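Local coordinates for protein trans-4-hydroxy-L-proline dehydratase (Clostridioides difficile 70-100-2010, PDB 6VXC) that catalyses, as a glycyl radical enzyme, the dehydration of trans-4-hydroxy-L-proline to (S)-1-pyrroline-5-carboxylate during anaerobic degradation of hydroxyproline, at residues Gly91-Ser96 / Pro101-Ile106; Ile123-Ser128 / Asn340-Pro345; Gln504-Leu509 / Asp633-Glu638. One frame throughout, in Å; residues are numbered along the deposited sequence.

Overall arrangement
Followed from the N terminus, the three contacts come in series, and none nests in or crosses another. Interaction 1 closes a short loop, with only four residues between its segments, in the irregular stretch joining helices 64-78 and 111-119. Interaction 2 then spans 211 mostly helical residues to bring the loop before helix 129-143 against the one after helix 324-339. The two are neighbours, with centres about 10 Å apart, and the Glu92 carboxylate probably bonds to the side-chain amides of Asn340 and Gln341. Interaction 3 closes a loop of 123 residues between helices 506-538 and 630-647, on the opposite side of the chain's centre, its own centre about 46 Å from that of interaction 2.

Interaction 1: residues Gly91-Ser96 / Pro101-Ile106; sequences GEKGDS and PTYPEI
The long irregular connection between helices 64-78 and 111-119, which includes the short strand 99-101, doubles back so that Lys93 and Gly94 meet Pro101. It illustrates how a connection without regular structure can be shaped by side-chain packing. The chain is nearest to itself at Gly94 and Pro101, whose CA atoms are 5.4 Å apart. The proline leads the contact with its ring: CG comes within 3.6 Å of the backbone O of Lys93, while the same CG and its neighbour CD lie beside the root of the lysine side chain, with Lys93 CB 4.0 Å from Pro101 CG. Gly94 presents only backbone here, its N 4.2 Å from Pro101 CG.

Beyond its CB, Lys93 runs on past the proline towards Tyr103. The chain is bent at CG-CD (chi3 68°) and meets the tyrosine side chain at about a right angle. Tyr103 CB does not point at the opposing segment, but the length of the side chain carries its phenol there. The hydroxyl has a firmer partner in the carbonyl O of Thr291, which helps to set its position, and the Tyr103 ring also packs on Asn295. At the backbone, Lys93 N bonds to the side-chain O of Gln341, tying this buried turn to the segment after helix 324-339. The end of the lysine meets the phenol in a contact that is not a hydrogen bond: Lys93 CE comes slightly closer to Tyr103 OH, at 3.6 Å, than Lys93 NZ does, at 3.8 Å.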
# COMPACT_ATOMS: atom_id res chain seq x y z
N GLY A 91 17.81 0.71 14.56
CA GLY A 91 16.43 0.37 14.83
C GLY A 91 15.93 -0.76 13.95
O GLY A 91 16.03 -0.69 12.71
N GLU A 92 15.40 -1.81 14.56
CA GLU A 92 14.80 -2.95 13.88
C GLU A 92 13.43 -3.23 14.50
O GLU A 92 13.27 -3.10 15.72
CB GLU A 92 15.68 -4.21 13.97
CG GLU A 92 17.03 -4.16 13.21
CD GLU A 92 16.89 -4.34 11.69
OE1 GLU A 92 15.86 -4.89 11.25
OE2 GLU A 92 17.83 -3.94 10.96
N LYS A 93 12.45 -3.59 13.68
CA LYS A 93 11.15 -3.97 14.23
C LYS A 93 11.25 -5.22 15.08
O LYS A 93 10.73 -5.26 16.20
CB LYS A 93 10.12 -4.18 13.11
CG LYS A 93 9.67 -2.91 12.40
CD LYS A 93 8.73 -3.22 11.23
CE LYS A 93 7.38 -3.77 11.71
NZ LYS A 93 6.55 -4.34 10.62
N GLY A 94 11.93 -6.25 14.58
CA GLY A 94 12.06 -7.53 15.25
C GLY A 94 13.42 -7.73 15.88
O GLY A 94 14.17 -6.79 16.12
N ASP A 95 13.76 -9.01 16.11
CA ASP A 95 15.02 -9.32 16.78
C ASP A 95 16.22 -9.12 15.86
O ASP A 95 17.33 -8.87 16.34
CB ASP A 95 15.02 -10.77 17.28
CG ASP A 95 15.00 -11.80 16.14
OD1 ASP A 95 14.27 -11.60 15.15
OD2 ASP A 95 15.73 -12.81 16.22
N SER A 96 16.03 -9.25 14.56
CA SER A 96 17.12 -9.17 13.60
C SER A 96 16.53 -8.82 12.25
O SER A 96 15.30 -8.77 12.09
CB SER A 96 17.91 -10.49 13.54
OG SER A 96 17.09 -11.53 13.07
N PRO A 101 7.75 -9.04 13.83
CA PRO A 101 6.97 -9.24 15.05
C PRO A 101 5.60 -9.80 14.71
O PRO A 101 5.18 -9.81 13.55
CB PRO A 101 6.85 -7.83 15.64
CG PRO A 101 7.82 -6.98 14.87
CD PRO A 101 7.96 -7.62 13.53
N THR A 102 4.89 -10.27 15.74
CA THR A 102 3.51 -10.70 15.61
C THR A 102 2.60 -9.79 16.41
O THR A 102 3.01 -9.14 17.37
CB THR A 102 3.28 -12.14 16.08
OG1 THR A 102 3.57 -12.24 17.47
CG2 THR A 102 4.13 -13.13 15.31
N TYR A 103 1.33 -9.80 16.02
CA TYR A 103 0.34 -8.84 16.53
C TYR A 103 -0.93 -9.59 16.92
O TYR A 103 -1.97 -9.46 16.27
CB TYR A 103 0.08 -7.76 15.48
CG TYR A 103 1.34 -6.99 15.08
CD1 TYR A 103 2.24 -7.54 14.17
CD2 TYR A 103 1.64 -5.76 15.63
CE1 TYR A 103 3.39 -6.87 13.81
CE2 TYR A 103 2.81 -5.07 15.27
CZ TYR A 103 3.68 -5.64 14.35
OH TYR A 103 4.85 -4.99 13.97
N PRO A 104 -0.88 -10.37 18.00
CA PRO A 104 -2.05 -11.20 18.38
C PRO A 104 -3.25 -10.40 18.86
O PRO A 104 -4.36 -10.95 18.92
CB PRO A 104 -1.50 -12.09 19.50
CG PRO A 104 -0.38 -11.29 20.09
CD PRO A 104 0.24 -10.55 18.94
N GLU A 105 -3.10 -9.11 19.18
CA GLU A 105 -4.27 -8.28 19.47
C GLU A 105 -5.13 -8.07 18.24
O GLU A 105 -6.30 -7.69 18.37
CB GLU A 105 -3.85 -6.93 20.04
CG GLU A 105 -3.04 -6.06 19.08
CD GLU A 105 -1.55 -6.22 19.29
OE1 GLU A 105 -0.93 -5.27 19.82
OE2 GLU A 105 -1.02 -7.30 18.99
N ILE A 106 -4.56 -8.27 17.05
CA ILE A 106 -5.27 -8.12 15.79
C ILE A 106 -5.62 -9.49 15.24
O ILE A 106 -6.78 -9.79 14.99
CB ILE A 106 -4.43 -7.33 14.77
CG1 ILE A 106 -4.11 -5.93 15.30
CG2 ILE A 106 -5.15 -7.26 13.42
CD1 ILE A 106 -3.05 -5.21 14.47

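Interaction 2: residues Ile123-Ser128 / Asn340-Pro345; sequences INFSVS and NQPAPP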
# COMPACT_ATOMS: atom_id res chain seq x y z
N ILE A 123 6.48 -16.67 -0.08
CA ILE A 123 6.27 -15.74 1.02
C ILE A 123 6.23 -16.51 2.33
O ILE A 123 5.41 -16.23 3.21
CB ILE A 123 4.98 -14.90 0.82
CG1 ILE A 123 4.76 -14.61 -0.67
CG2 ILE A 123 5.04 -13.60 1.62
CD1 ILE A 123 5.87 -13.82 -1.31
N ASN A 124 7.15 -17.45 2.49
CA ASN A 124 7.25 -18.21 3.72
C ASN A 124 7.99 -17.41 4.78
O ASN A 124 8.81 -16.55 4.48
CB ASN A 124 7.99 -19.53 3.48
CG ASN A 124 9.36 -19.32 2.89
OD1 ASN A 124 9.48 -18.91 1.74
ND2 ASN A 124 10.40 -19.59 3.66
N PHE A 125 7.65 -17.69 6.04
CA PHE A 125 8.34 -17.17 7.22
C PHE A 125 8.72 -18.34 8.10
O PHE A 125 7.86 -19.16 8.45
CB PHE A 125 7.44 -16.21 8.01
CG PHE A 125 7.27 -14.86 7.39
CD1 PHE A 125 6.37 -14.67 6.36
CD2 PHE A 125 7.97 -13.77 7.89
CE1 PHE A 125 6.20 -13.42 5.80
CE2 PHE A 125 7.81 -12.52 7.34
CZ PHE A 125 6.91 -12.34 6.30
N SER A 126 9.99 -18.40 8.51
CA SER A 126 10.42 -19.47 9.40
C SER A 126 9.92 -19.22 10.81
O SER A 126 10.01 -18.10 11.31
CB SER A 126 11.94 -19.59 9.40
OG SER A 126 12.38 -20.14 8.18
N VAL A 127 9.38 -20.26 11.44
CA VAL A 127 8.90 -20.21 12.81
C VAL A 127 9.76 -21.16 13.62
O VAL A 127 9.63 -22.38 13.50
CB VAL A 127 7.41 -20.59 12.91
CG1 VAL A 127 6.90 -20.40 14.34
CG2 VAL A 127 6.59 -19.78 11.92
N SER A 128 10.65 -20.61 14.44
CA SER A 128 11.51 -21.44 15.27
C SER A 128 10.65 -22.23 16.25
O SER A 128 9.52 -21.86 16.57
CB SER A 128 12.52 -20.59 16.02
OG SER A 128 11.85 -19.77 16.97
N ASN A 340 15.12 -4.27 5.52
CA ASN A 340 15.20 -5.20 6.64
C ASN A 340 13.84 -5.49 7.31
O ASN A 340 13.80 -6.38 8.15
CB ASN A 340 16.17 -4.68 7.72
CG ASN A 340 17.63 -4.83 7.33
OD1 ASN A 340 17.95 -5.44 6.31
ND2 ASN A 340 18.52 -4.30 8.15
N GLN A 341 12.77 -4.78 6.95
CA GLN A 341 11.45 -4.93 7.60
C GLN A 341 10.42 -5.51 6.64
O GLN A 341 9.77 -4.75 5.89
CB GLN A 341 10.94 -3.58 8.14
CG GLN A 341 12.02 -2.65 8.72
CD GLN A 341 12.86 -3.31 9.79
OE1 GLN A 341 12.35 -4.00 10.68
NE2 GLN A 341 14.16 -3.08 9.74
N PRO A 342 10.18 -6.81 6.66
CA PRO A 342 9.08 -7.36 5.86
C PRO A 342 7.73 -6.95 6.43
O PRO A 342 7.59 -6.58 7.60
CB PRO A 342 9.28 -8.88 5.99
CG PRO A 342 9.93 -9.04 7.33
CD PRO A 342 10.85 -7.84 7.46
N ALA A 343 6.72 -7.00 5.58
CA ALA A 343 5.35 -6.97 6.06
C ALA A 343 5.11 -8.22 6.90
O ALA A 343 5.45 -9.32 6.47
CB ALA A 343 4.37 -6.91 4.88
N PRO A 344 4.57 -8.09 8.12
CA PRO A 344 4.40 -9.28 8.95
C PRO A 344 3.53 -10.31 8.27
O PRO A 344 2.71 -9.98 7.40
CB PRO A 344 3.74 -8.71 10.22
CG PRO A 344 4.25 -7.32 10.31
CD PRO A 344 4.32 -6.85 8.86
N PRO A 345 3.67 -11.58 8.64
CA PRO A 345 3.10 -12.67 7.84
C PRO A 345 1.58 -12.58 7.71
O PRO A 345 0.87 -12.27 8.65
CB PRO A 345 3.52 -13.93 8.61
CG PRO A 345 3.79 -13.45 9.99
CD PRO A 345 4.36 -12.08 9.84
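Phe125 supplies the single flat ring of this contact, and the Pro-Ala-Pro-Pro sequence 342-345 wraps part of it. Over one face lies Pro345: its CB sits 4.0 Å from the centroid of the Phe125 ring and 22° off the ring normal, a CH-pi contact displaced towards the rim, where Pro345 CB is 3.7 Å from Phe125 CD1. At the edge, near the plane of the ring, Pro342 CG approaches Phe125 CE2 to 4.1 Å. Between these two, the carbonyl O of Ala343 comes obliquely to within 3.4 Å of Phe125 CZ.

Residues 342-345 all have polyproline II backbone angles. This left-handed form returns to the same side every third residue, consistent with Pro342 and Pro345 both reaching Phe125 while Pro344, on another side, packs against Tyr103 and Asn295. Phe125 itself has CG beside the backbone N and anti to the carbonyl carbon (chi1 -75°), projecting its ring across to the prolines. Tyr357 joins the two segments a second way: its hydroxyl bonds to the O of Asn124 and its backbone to Ala343.

The Ala343 side chain is about 12 Å from that of Cys454, the residue that by similarity carries the thiyl radical. Around the contact, Ile43 of strand 42-44 and Ala100 of strand 99-101 pack on both Phe125 and Pro345, and Met117 of helix 111-119 packs on Pro345.

Interaction 3: residues Gln504-Leu509 / Asp633-Glu638; sequences QSYEEL and DEIMQE
The backbones of Tyr506, in the first turn of helix 506-538, and Ile635, within helix 630-647, stay well apart, with 11.0 Å between their CA atoms, so the reach of Tyr506 has to span most of the gap. With CG anti to the backbone N (chi1 177°), its ring extends towards the other helix and brings the hydroxyl to the branches of Ile635: Tyr506 OH is 3.7 Å from Ile635 CG2, and CD1 of the isoleucine is a little more distant.

A water molecule completes the contact, an example of two helices joined through solvent where their side chains do not bond directly. It lies in the plane of the Tyr506 ring, at its edge, 2.6 Å from Tyr506 OH, and donates to Glu638, one turn after Ile635, with 2.5 Å between the water O and Glu638 OE1. That carboxylate oxygen also lies near the ring plane, 4.3 Å from Tyr506 CE2, too far for more than loose contact.

The start of helix 506-538 is held by its own side chains. Ser505 is the N-cap, its OG accepting from Glu508 N at 3.0 Å. Glu508 in turn extends back past the cap, where its OE2 takes the N-H of Gln504 at 2.8 Å, from above the carboxylate plane. The loop and first turn are thus fastened together just where Tyr506 departs.

Helix 575-591 borders both partners: Leu582 packs on Tyr506, Lys586 makes a cation-pi contact with its ring, and Thr583 touches Ile635. On helix 630-647, Asp633 is salt-bridged to Lys712, just past helix 703-711.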
# COMPACT_ATOMS: atom_id res chain seq x y z
N GLN A 504 -34.52 -6.97 -22.75
CA GLN A 504 -34.79 -6.61 -24.13
C GLN A 504 -33.79 -5.61 -24.68
O GLN A 504 -33.75 -5.40 -25.89
CB GLN A 504 -36.21 -6.05 -24.27
CG GLN A 504 -37.28 -7.12 -24.10
CD GLN A 504 -37.05 -8.30 -25.03
OE1 GLN A 504 -36.92 -8.14 -26.25
NE2 GLN A 504 -36.96 -9.51 -24.45
N SER A 505 -32.98 -5.00 -23.81
CA SER A 505 -32.09 -3.95 -24.25
C SER A 505 -30.82 -3.98 -23.42
O SER A 505 -30.79 -4.49 -22.29
CB SER A 505 -32.76 -2.57 -24.12
OG SER A 505 -32.90 -2.24 -22.75
N TYR A 506 -29.76 -3.39 -23.98
CA TYR A 506 -28.54 -3.21 -23.21
C TYR A 506 -28.79 -2.38 -21.96
O TYR A 506 -28.26 -2.68 -20.88
CB TYR A 506 -27.46 -2.57 -24.08
CG TYR A 506 -26.20 -2.32 -23.29
CD1 TYR A 506 -25.30 -3.35 -23.04
CD2 TYR A 506 -25.95 -1.08 -22.74
CE1 TYR A 506 -24.15 -3.13 -22.29
CE2 TYR A 506 -24.82 -0.85 -21.99
CZ TYR A 506 -23.92 -1.87 -21.78
OH TYR A 506 -22.80 -1.62 -21.04
N GLU A 507 -29.60 -1.32 -22.08
CA GLU A 507 -29.91 -0.48 -20.92
C GLU A 507 -30.55 -1.29 -19.80
O GLU A 507 -30.28 -1.06 -18.62
CB GLU A 507 -30.84 0.68 -21.32
CG GLU A 507 -30.17 1.77 -22.18
CD GLU A 507 -29.94 1.35 -23.65
OE1 GLU A 507 -30.51 0.32 -24.08
OE2 GLU A 507 -29.19 2.06 -24.36
N GLU A 508 -31.39 -2.26 -20.16
CA GLU A 508 -31.99 -3.10 -19.14
C GLU A 508 -30.93 -3.95 -18.45
O GLU A 508 -30.96 -4.09 -17.22
CB GLU A 508 -33.05 -3.99 -19.77
CG GLU A 508 -34.13 -4.35 -18.84
CD GLU A 508 -35.16 -5.25 -19.48
OE1 GLU A 508 -35.77 -6.03 -18.72
OE2 GLU A 508 -35.34 -5.18 -20.72
N LEU A 509 -29.99 -4.52 -19.21
CA LEU A 509 -28.90 -5.28 -18.59
C LEU A 509 -28.04 -4.39 -17.68
O LEU A 509 -27.69 -4.79 -16.57
CB LEU A 509 -28.03 -5.93 -19.66
CG LEU A 509 -26.71 -6.50 -19.14
CD1 LEU A 509 -26.90 -7.71 -18.21
CD2 LEU A 509 -25.79 -6.83 -20.29
N ASP A 633 -14.79 2.61 -24.97
CA ASP A 633 -14.38 3.53 -23.92
C ASP A 633 -15.56 4.24 -23.28
O ASP A 633 -15.49 4.59 -22.09
CB ASP A 633 -13.39 4.55 -24.47
CG ASP A 633 -12.06 3.93 -24.88
OD1 ASP A 633 -11.85 2.73 -24.60
OD2 ASP A 633 -11.22 4.66 -25.44
N GLU A 634 -16.64 4.48 -24.02
CA GLU A 634 -17.82 5.06 -23.41
C GLU A 634 -18.45 4.11 -22.41
O GLU A 634 -19.08 4.55 -21.44
CB GLU A 634 -18.86 5.42 -24.49
CG GLU A 634 -18.51 6.65 -25.28
CD GLU A 634 -19.51 6.93 -26.38
OE1 GLU A 634 -20.48 6.14 -26.54
OE2 GLU A 634 -19.32 7.93 -27.10
N ILE A 635 -18.34 2.81 -22.66
CA ILE A 635 -18.83 1.83 -21.70
C ILE A 635 -17.95 1.82 -20.47
O ILE A 635 -18.44 1.74 -19.34
CB ILE A 635 -18.92 0.45 -22.38
CG1 ILE A 635 -19.99 0.49 -23.47
CG2 ILE A 635 -19.25 -0.64 -21.36
CD1 ILE A 635 -20.24 -0.83 -24.13
N MET A 636 -16.63 1.93 -20.67
CA MET A 636 -15.74 2.11 -19.52
C MET A 636 -16.18 3.29 -18.67
O MET A 636 -16.21 3.20 -17.44
CB MET A 636 -14.29 2.29 -19.97
CG MET A 636 -13.32 2.55 -18.80
SD MET A 636 -13.28 4.27 -18.22
CE MET A 636 -12.36 5.04 -19.55
N GLN A 637 -16.47 4.42 -19.31
CA GLN A 637 -16.88 5.60 -18.56
C GLN A 637 -18.18 5.35 -17.79
O GLN A 637 -18.32 5.77 -16.64
CB GLN A 637 -17.02 6.78 -19.50
CG GLN A 637 -15.70 7.32 -20.03
CD GLN A 637 -15.91 8.48 -20.98
OE1 GLN A 637 -16.71 8.38 -21.91
NE2 GLN A 637 -15.25 9.59 -20.73
N GLU A 638 -19.14 4.67 -18.42
CA GLU A 638 -20.41 4.38 -17.74
C GLU A 638 -20.19 3.50 -16.53
O GLU A 638 -20.74 3.75 -15.46
CB GLU A 638 -21.39 3.72 -18.71
CG GLU A 638 -21.89 4.66 -19.78
CD GLU A 638 -22.89 4.01 -20.73
OE1 GLU A 638 -23.32 2.86 -20.47
OE2 GLU A 638 -23.24 4.66 -21.75
O HOH W 1 -22.44 0.64 -19.80